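Local coordinates for protein Esterase/lipase (Lactobacillus rhamnosus, PDB 4N5H) that probably hydrolyses carboxylic esters, and may also transfer acyl groups, as an esterase with the alpha/beta-hydrolase fold, at residues Arg25-Val31 against Gln283-Trp287; Asp34-Glu38 against Arg90-Ser94; Ala156-Ser161 against Leu230-Phe235. The protein carries 1 engineered substitution. All blocks are in the same frame, centred on the assembly; numbering follows the deposited sequence. Where two conformers were deposited one is given.

Interaction 1. Residues Arg25-Val31 against Gln283-Trp287; sequences RYADERV and QHWEW
Arg25, Glu29 and Arg30, at and just beyond the end of helix 2-28, face the type I turn His284-Trp287, the CA atoms of Glu29 and His284 lying 7.7 Å apart. A direct hydrogen bond runs from Trp285 NE1 to Arg30 O, 2.8 Å long and nearly straight at 167°. The carbonyl oxygen lies in the indole plane, whereas NE1 stands above the plane of the carbonyl. The same indole reaches Arg30 a second time: its CH2 sits over the centre of the guanidinium, 3.9 Å from CZ, while Arg30 NH2 turns to Glu33 in a salt bridge. At the other end, a bend at chi3 (-45°) swings the Arg25 guanidinium over the Gln283 amide, a stack with planes 20° apart and Gln283 NE2 3.7 Å from Arg25 NH1; Gln283 OE1 accepts from Lys277. Arg25 CD rests 3.5 Å from His284 NE2. Arg25 NE and His284 NE2 both reach Glu40 of the second subunit, and Arg25 NH1 pairs with Asp22. The imidazole is held from its other side too, since His284 ND1 donates 2.9 Å to Glu286 OE2, on the syn side of the carboxylate. Between these two ends lies Glu29, modelled in two conformers; its OE1 accepts a hydrogen bond from Asn87 ND2, and in one conformer OE2 comes 2.5 Å from Glu286 OE1, a spacing that would suggest a shared proton but remains doubtful. A water accepts from Arg30 N and donates weakly to Glu286 OE2. This mostly buried contact lays the end of the N-terminal helix on the link between helices 280-283 and 288-311, late in the alpha/beta-hydrolase fold and just after the probable catalytic histidine, His278, where a second subunit completes the polar network.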
loop_
_atom_site.group_PDB
_atom_site.type_symbol
_atom_site.label_atom_id
_atom_site.label_comp_id
_atom_site.label_asym_id
_atom_site.label_seq_id
_atom_site.Cartn_x
_atom_site.Cartn_y
_atom_site.Cartn_z
ATOM N N ARG A 25 -6.523 -11.254 -6.243
ATOM C CA ARG A 25 -6.811 -10.574 -7.569
ATOM C C ARG A 25 -6.761 -9.091 -7.429
ATOM O O ARG A 25 -6.147 -8.405 -8.296
ATOM C CB ARG A 25 -8.168 -11.020 -8.106
ATOM C CG ARG A 25 -8.527 -10.321 -9.429
ATOM C CD ARG A 25 -9.971 -10.645 -9.892
ATOM N NE ARG A 25 -10.153 -12.049 -9.734
ATOM C CZ ARG A 25 -10.948 -12.647 -8.837
ATOM N NH1 ARG A 25 -11.773 -11.942 -8.153
ATOM N NH2 ARG A 25 -10.858 -13.940 -8.665
ATOM N N TYR A 26 -7.437 -8.467 -6.428
ATOM C CA TYR A 26 -7.459 -7.054 -6.290
ATOM C C TYR A 26 -6.082 -6.489 -5.919
ATOM O O TYR A 26 -5.774 -5.359 -6.260
ATOM C CB TYR A 26 -8.373 -6.669 -5.187
ATOM C CG TYR A 26 -9.683 -6.370 -5.765
ATOM C CD1 TYR A 26 -9.890 -5.080 -6.272
ATOM C CD2 TYR A 26 -10.772 -7.281 -5.714
ATOM C CE1 TYR A 26 -11.119 -4.714 -6.816
ATOM C CE2 TYR A 26 -12.042 -6.894 -6.223
ATOM C CZ TYR A 26 -12.190 -5.619 -6.799
ATOM O OH TYR A 26 -13.325 -5.100 -7.360
ATOM N N ALA A 27 -5.228 -7.303 -5.289
ATOM C CA ALA A 27 -3.891 -6.778 -4.958
ATOM C C ALA A 27 -3.111 -6.566 -6.200
ATOM O O ALA A 27 -2.291 -5.625 -6.195
ATOM C CB ALA A 27 -3.105 -7.731 -4.051
ATOM N N ASP A 28 -3.395 -7.299 -7.264
ATOM C CA ASP A 28 -2.606 -7.103 -8.428
ATOM C C ASP A 28 -3.229 -6.302 -9.603
ATOM O O ASP A 28 -2.548 -5.715 -10.412
ATOM C CB ASP A 28 -2.299 -8.418 -8.969
ATOM C CG ASP A 28 -1.271 -9.180 -8.118
ATOM O OD1 ASP A 28 -0.447 -8.580 -7.421
ATOM O OD2 ASP A 28 -1.370 -10.375 -8.140
ATOM N N GLU A 29 -4.531 -6.371 -9.703
ATOM C CA GLU A 29 -5.215 -5.893 -10.873
ATOM C C GLU A 29 -5.039 -4.415 -11.046
ATOM O O GLU A 29 -5.148 -3.608 -10.062
ATOM C CB GLU A 29 -6.705 -6.256 -10.737
ATOM C CG GLU A 29 -7.480 -6.044 -12.017
ATOM C CD GLU A 29 -8.995 -6.126 -11.905
ATOM O OE1 GLU A 29 -9.609 -6.123 -10.808
ATOM O OE2 GLU A 29 -9.610 -6.172 -12.992
ATOM N N ARG A 30 -4.872 -3.995 -12.308
ATOM C CA ARG A 30 -4.969 -2.598 -12.654
ATOM C C ARG A 30 -6.276 -1.990 -12.188
ATOM O O ARG A 30 -7.344 -2.610 -12.327
ATOM C CB ARG A 30 -4.908 -2.441 -14.169
ATOM C CG ARG A 30 -4.742 -1.001 -14.662
ATOM C CD ARG A 30 -4.687 -1.017 -16.168
ATOM N NE ARG A 30 -4.909 0.317 -16.691
ATOM C CZ ARG A 30 -5.265 0.555 -17.913
ATOM N NH1 ARG A 30 -5.331 -0.438 -18.797
ATOM N NH2 ARG A 30 -5.495 1.842 -18.294
ATOM N N VAL A 31 -6.215 -0.781 -11.672
ATOM C CA VAL A 31 -7.452 -0.055 -11.263
ATOM C C VAL A 31 -7.840 0.956 -12.303
ATOM O O VAL A 31 -6.979 1.689 -12.772
ATOM C CB VAL A 31 -7.178 0.650 -9.949
ATOM C CG1 VAL A 31 -8.341 1.441 -9.519
ATOM C CG2 VAL A 31 -6.762 -0.342 -8.867
ATOM N N GLN A 283 -14.857 -9.499 -12.918
ATOM C CA GLN A 283 -13.601 -9.748 -12.210
ATOM C C GLN A 283 -12.374 -9.139 -12.850
ATOM O O GLN A 283 -11.478 -8.745 -12.107
ATOM C CB GLN A 283 -13.368 -11.240 -12.031
ATOM C CG GLN A 283 -14.399 -11.858 -11.151
ATOM C CD GLN A 283 -14.133 -13.381 -10.953
ATOM O OE1 GLN A 283 -13.481 -14.053 -11.760
ATOM N NE2 GLN A 283 -14.540 -13.837 -9.729
ATOM N N HIS A 284 -12.351 -8.983 -14.180
ATOM C CA HIS A 284 -11.226 -8.387 -14.917
ATOM C C HIS A 284 -11.702 -7.415 -15.955
ATOM O O HIS A 284 -11.761 -7.714 -17.202
ATOM C CB HIS A 284 -10.421 -9.490 -15.578
ATOM C CG HIS A 284 -9.521 -10.191 -14.623
ATOM N ND1 HIS A 284 -8.328 -9.637 -14.221
ATOM C CD2 HIS A 284 -9.697 -11.278 -13.885
ATOM C CE1 HIS A 284 -7.778 -10.423 -13.290
ATOM N NE2 HIS A 284 -8.609 -11.415 -13.071
ATOM N N TRP A 285 -12.028 -6.210 -15.478
ATOM C CA TRP A 285 -12.467 -5.138 -16.383
ATOM C C TRP A 285 -11.513 -4.848 -17.496
ATOM O O TRP A 285 -11.924 -4.402 -18.559
ATOM C CB TRP A 285 -12.710 -3.861 -15.564
ATOM C CG TRP A 285 -11.462 -3.203 -15.120
ATOM C CD1 TRP A 285 -10.744 -3.481 -14.008
ATOM C CD2 TRP A 285 -10.673 -2.270 -15.878
ATOM N NE1 TRP A 285 -9.561 -2.748 -14.030
ATOM C CE2 TRP A 285 -9.537 -1.956 -15.116
ATOM C CE3 TRP A 285 -10.891 -1.570 -17.060
ATOM C CZ2 TRP A 285 -8.591 -1.070 -15.530
ATOM C CZ3 TRP A 285 -9.948 -0.753 -17.491
ATOM C CH2 TRP A 285 -8.791 -0.469 -16.748
ATOM N N GLU A 286 -10.214 -5.131 -17.242
ATOM C CA GLU A 286 -9.169 -4.631 -18.124
ATOM C C GLU A 286 -8.961 -5.551 -19.341
ATOM O O GLU A 286 -8.278 -5.193 -20.279
ATOM C CB GLU A 286 -7.869 -4.464 -17.278
ATOM C CG GLU A 286 -7.039 -5.724 -16.981
ATOM C CD GLU A 286 -7.549 -6.616 -15.865
ATOM O OE1 GLU A 286 -8.686 -6.398 -15.344
ATOM O OE2 GLU A 286 -6.859 -7.559 -15.514
ATOM N N TRP A 287 -9.502 -6.768 -19.309
ATOM C CA TRP A 287 -9.255 -7.620 -20.437
ATOM C C TRP A 287 -10.038 -7.057 -21.660
ATOM O O TRP A 287 -11.193 -6.644 -21.540
ATOM C CB TRP A 287 -9.758 -8.983 -20.210
ATOM C CG TRP A 287 -9.125 -9.750 -19.104
ATOM C CD1 TRP A 287 -8.050 -9.433 -18.389
ATOM C CD2 TRP A 287 -9.518 -11.074 -18.720
ATOM N NE1 TRP A 287 -7.743 -10.465 -17.534
ATOM C CE2 TRP A 287 -8.640 -11.481 -17.702
ATOM C CE3 TRP A 287 -10.554 -11.947 -19.146
ATOM C CZ2 TRP A 287 -8.787 -12.701 -17.012
ATOM C CZ3 TRP A 287 -10.680 -13.201 -18.497
ATOM C CH2 TRP A 287 -9.789 -13.570 -17.461
HETATM O O HOH W 1 -12.595 -5.834 -12.661
HETATM O O HOH W 2 -4.611 -5.947 -14.418
#

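Interaction 2. Residues Asp34-Glu38 against Arg90-Ser94; sequences DVHWE and RYLAS
Val35 points from strand 35-42 at helix 86-94 and spreads its two methyls along it, the axes of the segments 35-38 and 90-94 coming within 8.4 Å. With CG1 anti to the backbone N (chi1 172°), CG1 covers Ala93 CB at 4.2 Å and the Arg90 chain at CG, 4.1 Å away. The other branch, CG2, fits against the helix backbone and Ser94, one turn further on: it lies 3.3 Å from Arg90 O and 3.6 Å from Ser94 CB. Two residues on, Trp37 has CG between its backbone N and carbonyl carbon (chi1 73°), which carries the indole off the strand to where Arg90 can meet it. Strand 35-42 is the outermost strand on this side of the central sheet, paired antiparallel with 52-58, and helix 86-94 belongs to the beta-alpha-beta crossover from strand 66-72 to strand 98-102, as in the canonical alpha/beta-hydrolase order. The Arg90 chain, extended from CG to NE, runs past Val35 and ends over one face of the indole. There NH2 stands 3.3 Å from Trp37 CZ2, toward the rim, and CZ lies 7° off the normal of the six-membered ring: a cation-pi contact, tentative because Arg90 was modelled in two conformers. The guanidinium meets the ring edge-on and oblique, and its NH1 is turned to Asn87. Trp37 NE1 makes a weak hydrogen bond to Asp28 O of the third subunit. Ser94 OG donates back to Tyr91 O at 2.7 Å, leaving CB for the Val35 methyl, and a water donates to both Asp34 O and Ser94 O.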
loop_
_atom_site.group_PDB
_atom_site.type_symbol
_atom_site.label_atom_id
_atom_site.label_comp_id
_atom_site.label_asym_id
_atom_site.label_seq_id
_atom_site.Cartn_x
_atom_site.Cartn_y
_atom_site.Cartn_z
ATOM N N ASP A 34 -9.098 7.819 -13.326
ATOM C CA ASP A 34 -9.971 8.925 -13.660
ATOM C C ASP A 34 -11.401 8.775 -13.144
ATOM O O ASP A 34 -12.366 9.088 -13.796
ATOM C CB ASP A 34 -9.955 9.194 -15.139
ATOM C CG ASP A 34 -8.511 9.416 -15.682
ATOM O OD1 ASP A 34 -7.716 10.124 -15.019
ATOM O OD2 ASP A 34 -8.250 8.845 -16.757
ATOM N N VAL A 35 -11.482 8.177 -11.970
ATOM C CA VAL A 35 -12.776 7.997 -11.262
ATOM C C VAL A 35 -12.651 8.510 -9.821
ATOM O O VAL A 35 -11.545 8.425 -9.230
ATOM C CB VAL A 35 -13.121 6.500 -11.253
ATOM C CG1 VAL A 35 -14.341 6.160 -10.393
ATOM C CG2 VAL A 35 -13.385 6.080 -12.699
ATOM N N HIS A 36 -13.755 9.050 -9.328
ATOM C CA HIS A 36 -13.913 9.433 -7.916
ATOM C C HIS A 36 -15.007 8.536 -7.305
ATOM O O HIS A 36 -15.957 8.199 -7.938
ATOM C CB HIS A 36 -14.390 10.868 -7.774
ATOM C CG HIS A 36 -13.384 11.896 -8.198
ATOM N ND1 HIS A 36 -13.713 13.211 -8.436
ATOM C CD2 HIS A 36 -12.069 11.790 -8.401
ATOM C CE1 HIS A 36 -12.627 13.871 -8.802
ATOM N NE2 HIS A 36 -11.615 13.030 -8.786
ATOM N N TRP A 37 -14.837 8.227 -6.039
ATOM C CA TRP A 37 -15.862 7.466 -5.321
ATOM C C TRP A 37 -16.175 8.176 -3.962
ATOM O O TRP A 37 -15.291 8.828 -3.370
ATOM C CB TRP A 37 -15.595 5.961 -5.135
ATOM C CG TRP A 37 -14.541 5.402 -4.148
ATOM C CD1 TRP A 37 -13.495 6.032 -3.590
ATOM C CD2 TRP A 37 -14.424 3.999 -3.729
ATOM N NE1 TRP A 37 -12.748 5.179 -2.867
ATOM C CE2 TRP A 37 -13.274 3.907 -2.929
ATOM C CE3 TRP A 37 -15.170 2.828 -3.976
ATOM C CZ2 TRP A 37 -12.820 2.654 -2.397
ATOM C CZ3 TRP A 37 -14.796 1.608 -3.326
ATOM C CH2 TRP A 37 -13.629 1.539 -2.578
ATOM N N GLU A 38 -17.400 7.913 -3.475
ATOM C CA GLU A 38 -17.891 8.356 -2.214
ATOM C C GLU A 38 -18.383 7.069 -1.526
ATOM O O GLU A 38 -19.230 6.387 -2.054
ATOM C CB GLU A 38 -19.078 9.305 -2.446
ATOM C CG GLU A 38 -18.716 10.616 -3.139
ATOM C CD GLU A 38 -19.904 11.373 -3.723
ATOM O OE1 GLU A 38 -21.059 10.904 -3.613
ATOM O OE2 GLU A 38 -19.690 12.402 -4.464
ATOM N N ARG A 90 -15.951 1.111 -10.936
ATOM C CA ARG A 90 -15.127 2.241 -11.387
ATOM C C ARG A 90 -15.032 2.267 -12.900
ATOM O O ARG A 90 -15.080 3.346 -13.542
ATOM C CB ARG A 90 -13.704 2.100 -10.831
ATOM C CG ARG A 90 -13.565 2.292 -9.329
ATOM C CD ARG A 90 -12.206 1.789 -8.808
ATOM N NE ARG A 90 -12.083 2.176 -7.404
ATOM C CZ ARG A 90 -11.437 1.440 -6.452
ATOM N NH1 ARG A 90 -10.784 0.329 -6.713
ATOM N NH2 ARG A 90 -11.397 1.876 -5.217
ATOM N N TYR A 91 -14.857 1.091 -13.506
ATOM C CA TYR A 91 -14.794 1.059 -14.970
ATOM C C TYR A 91 -16.058 1.681 -15.590
ATOM O O TYR A 91 -16.002 2.552 -16.473
ATOM C CB TYR A 91 -14.531 -0.332 -15.606
ATOM C CG TYR A 91 -14.561 -0.207 -17.089
ATOM C CD1 TYR A 91 -13.472 0.400 -17.777
ATOM C CD2 TYR A 91 -15.673 -0.624 -17.824
ATOM C CE1 TYR A 91 -13.547 0.589 -19.133
ATOM C CE2 TYR A 91 -15.708 -0.404 -19.201
ATOM C CZ TYR A 91 -14.665 0.214 -19.817
ATOM O OH TYR A 91 -14.666 0.392 -21.197
ATOM N N LEU A 92 -17.194 1.218 -15.148
ATOM C CA LEU A 92 -18.424 1.766 -15.736
ATOM C C LEU A 92 -18.498 3.272 -15.521
ATOM O O LEU A 92 -18.848 4.016 -16.437
ATOM C CB LEU A 92 -19.632 1.032 -15.170
ATOM C CG LEU A 92 -19.698 -0.462 -15.332
ATOM C CD1 LEU A 92 -20.900 -1.041 -14.610
ATOM C CD2 LEU A 92 -19.661 -0.795 -16.854
ATOM N N ALA A 93 -18.196 3.750 -14.316
ATOM C CA ALA A 93 -18.212 5.196 -14.025
ATOM C C ALA A 93 -17.252 5.980 -14.925
ATOM O O ALA A 93 -17.599 7.079 -15.385
ATOM C CB ALA A 93 -17.839 5.462 -12.534
ATOM N N SER A 94 -16.117 5.388 -15.223
ATOM C CA SER A 94 -15.107 6.057 -16.036
ATOM C C SER A 94 -15.610 6.338 -17.467
ATOM O O SER A 94 -15.038 7.215 -18.146
ATOM C CB SER A 94 -13.786 5.229 -16.127
ATOM O OG SER A 94 -13.902 4.133 -17.031
HETATM O O HOH W 3 -13.309 9.236 -16.596
#

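Interaction 3. Residues Ala156-Ser161 against Leu230-Phe235; sequences ACIQQS and LDLPPF
Two leucines of the loop before strand 235-240, Leu230 and Leu232, press their methyls into the end of helix 147-158 and the turn that follows it. Leu230 straddles the turn with its forked end: CD1 touches Cys157 O at 3.5 Å, and CD2 lies 3.8 Å from Ser161 CB. Leu232 puts its CD2 methyl into a hollow walled by Cys157 and Gln160, 3.8 Å from Cys157 CA and 3.7 Å from Gln160 CG, with Cys157 SG at its side. That wall depends on how Gln160 folds back. Its chain bends at chi2 (-44°), curling the amide back against the last turn of the helix, where NE2 donates 2.8 Å to Ala156 O in the carbonyl plane at a bent 146°. The bend also brings NE2 against the Pro233 ring, 3.9 Å from CD, the two side chains meeting from opposite directions. Replacing Gln160 with an alanine would probably leave Ala156 O without this donor and open a gap beside Leu232 CD2 and Pro233 CD. Further along, Ala156 offers a small bump to Phe235, whose CZ comes 3.9 Å from Ala156 CB. The other contacts join apolar groups, or carbon atoms and carbonyl oxygens, so shape does most of the matching. Beside the leucines, Cys157 also rests on Phe223 and Val226 of helix 223-226. Ala156, Pro233 and Phe235 touch Val180 of strand 179-183, and the Phe235 ring meets Phe256 of helix 246-258, so the contact seats the end of the helix following the probable nucleophile elbow between helix 223-226 and the parallel part of the sheet.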
loop_
_atom_site.group_PDB
_atom_site.type_symbol
_atom_site.label_atom_id
_atom_site.label_comp_id
_atom_site.label_asym_id
_atom_site.label_seq_id
_atom_site.Cartn_x
_atom_site.Cartn_y
_atom_site.Cartn_z
ATOM N N ALA A 156 -36.337 -6.488 -10.602
ATOM C CA ALA A 156 -36.965 -5.971 -11.830
ATOM C C ALA A 156 -38.464 -6.360 -11.880
ATOM O O ALA A 156 -39.275 -5.509 -12.235
ATOM C CB ALA A 156 -36.279 -6.515 -13.053
ATOM N N CYS A 157 -38.787 -7.545 -11.455
ATOM C CA CYS A 157 -40.189 -7.988 -11.439
ATOM C C CYS A 157 -40.979 -7.370 -10.306
ATOM O O CYS A 157 -42.127 -6.894 -10.480
ATOM C CB CYS A 157 -40.239 -9.488 -11.286
ATOM S SG CYS A 157 -39.599 -10.395 -12.731
ATOM N N ILE A 158 -40.361 -7.350 -9.135
ATOM C CA ILE A 158 -41.024 -6.792 -7.940
ATOM C C ILE A 158 -41.367 -5.349 -8.152
ATOM O O ILE A 158 -42.453 -4.898 -7.775
ATOM C CB ILE A 158 -40.207 -7.016 -6.662
ATOM C CG1 ILE A 158 -40.030 -8.502 -6.377
ATOM C CG2 ILE A 158 -40.829 -6.300 -5.461
ATOM C CD1 ILE A 158 -38.874 -8.831 -5.476
ATOM N N GLN A 159 -40.499 -4.569 -8.763
ATOM C CA GLN A 159 -40.764 -3.191 -9.004
ATOM C C GLN A 159 -42.022 -2.968 -9.870
ATOM O O GLN A 159 -42.592 -1.884 -9.801
ATOM C CB GLN A 159 -39.509 -2.549 -9.618
ATOM C CG GLN A 159 -39.679 -1.156 -10.179
ATOM C CD GLN A 159 -39.939 -0.070 -9.145
ATOM O OE1 GLN A 159 -39.803 -0.296 -7.957
ATOM N NE2 GLN A 159 -40.255 1.125 -9.617
ATOM N N GLN A 160 -42.419 -3.956 -10.692
ATOM C CA GLN A 160 -43.547 -3.770 -11.563
ATOM C C GLN A 160 -44.863 -4.289 -10.944
ATOM O O GLN A 160 -45.916 -4.166 -11.556
ATOM C CB GLN A 160 -43.344 -4.553 -12.856
ATOM C CG GLN A 160 -42.062 -4.486 -13.483
ATOM C CD GLN A 160 -41.497 -3.115 -13.534
ATOM O OE1 GLN A 160 -42.233 -2.109 -13.673
ATOM N NE2 GLN A 160 -40.087 -3.048 -13.412
ATOM N N SER A 161 -44.815 -4.958 -9.803
ATOM C CA SER A 161 -45.946 -5.761 -9.328
ATOM C C SER A 161 -46.348 -5.410 -7.897
ATOM O O SER A 161 -45.619 -5.655 -6.918
ATOM C CB SER A 161 -45.621 -7.217 -9.332
ATOM O OG SER A 161 -46.546 -8.018 -8.588
ATOM N N LEU A 230 -46.295 -9.828 -16.231
ATOM C CA LEU A 230 -45.863 -8.489 -15.987
ATOM C C LEU A 230 -45.316 -7.880 -17.214
ATOM O O LEU A 230 -44.738 -8.603 -18.065
ATOM C CB LEU A 230 -44.746 -8.517 -14.930
ATOM C CG LEU A 230 -45.110 -9.019 -13.565
ATOM C CD1 LEU A 230 -43.851 -8.970 -12.692
ATOM C CD2 LEU A 230 -46.229 -8.201 -12.925
ATOM N N ASP A 231 -45.431 -6.573 -17.337
ATOM C CA ASP A 231 -44.782 -5.895 -18.425
ATOM C C ASP A 231 -43.456 -5.381 -17.870
ATOM O O ASP A 231 -43.403 -4.531 -16.957
ATOM C CB ASP A 231 -45.601 -4.746 -18.946
ATOM C CG ASP A 231 -46.797 -5.198 -19.778
ATOM O OD1 ASP A 231 -46.874 -6.365 -20.225
ATOM O OD2 ASP A 231 -47.639 -4.325 -19.975
ATOM N N LEU A 232 -42.405 -5.935 -18.428
ATOM C CA LEU A 232 -41.019 -5.762 -17.899
ATOM C C LEU A 232 -40.188 -4.844 -18.803
ATOM O O LEU A 232 -40.381 -4.746 -20.002
ATOM C CB LEU A 232 -40.336 -7.155 -17.693
ATOM C CG LEU A 232 -40.959 -8.020 -16.619
ATOM C CD1 LEU A 232 -40.400 -9.402 -16.674
ATOM C CD2 LEU A 232 -40.785 -7.486 -15.147
ATOM N N PRO A 233 -39.108 -4.276 -18.217
ATOM C CA PRO A 233 -38.136 -3.688 -19.075
ATOM C C PRO A 233 -37.451 -4.732 -19.958
ATOM O O PRO A 233 -37.473 -5.953 -19.665
ATOM C CB PRO A 233 -37.104 -3.080 -18.058
ATOM C CG PRO A 233 -37.356 -3.752 -16.809
ATOM C CD PRO A 233 -38.710 -4.351 -16.811
ATOM N N PRO A 234 -36.669 -4.238 -20.908
ATOM C CA PRO A 234 -35.800 -5.138 -21.655
ATOM C C PRO A 234 -34.610 -5.633 -20.785
ATOM O O PRO A 234 -34.239 -4.948 -19.832
ATOM C CB PRO A 234 -35.258 -4.305 -22.784
ATOM C CG PRO A 234 -35.832 -2.972 -22.575
ATOM C CD PRO A 234 -36.502 -2.854 -21.282
ATOM N N PHE A 235 -34.203 -6.860 -21.082
ATOM C CA PHE A 235 -33.106 -7.561 -20.422
ATOM C C PHE A 235 -31.955 -7.725 -21.374
ATOM O O PHE A 235 -32.091 -7.723 -22.630
ATOM C CB PHE A 235 -33.483 -8.905 -19.914
ATOM C CG PHE A 235 -34.328 -8.853 -18.637
ATOM C CD1 PHE A 235 -35.642 -8.419 -18.651
ATOM C CD2 PHE A 235 -33.796 -9.231 -17.395
ATOM C CE1 PHE A 235 -36.395 -8.368 -17.472
ATOM C CE2 PHE A 235 -34.573 -9.209 -16.278
ATOM C CZ PHE A 235 -35.843 -8.744 -16.275
#

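In the fold
From the N terminus, helix 2-28 opens interaction 1, which closes only when residues 283-287 arrive after most of the hydrolase fold, with 251 residues lying between its segments. Interactions 2 and 3 are both nested inside that loop and follow each other in series. Interaction 2 ties the first strand to helix 86-94 and closes a loop of 51 residues; interaction 3, closing 68, ties helix 147-158 to the approach to strand 235-240. Interactions 1 and 2 touch: Trp285 CE3 lies 3.3 Å from Tyr91 CD1. Interaction 3 lies on the opposite side of the chain's centre, its own centre about 33 Å from that of interaction 1 and 28 Å from that of interaction 2.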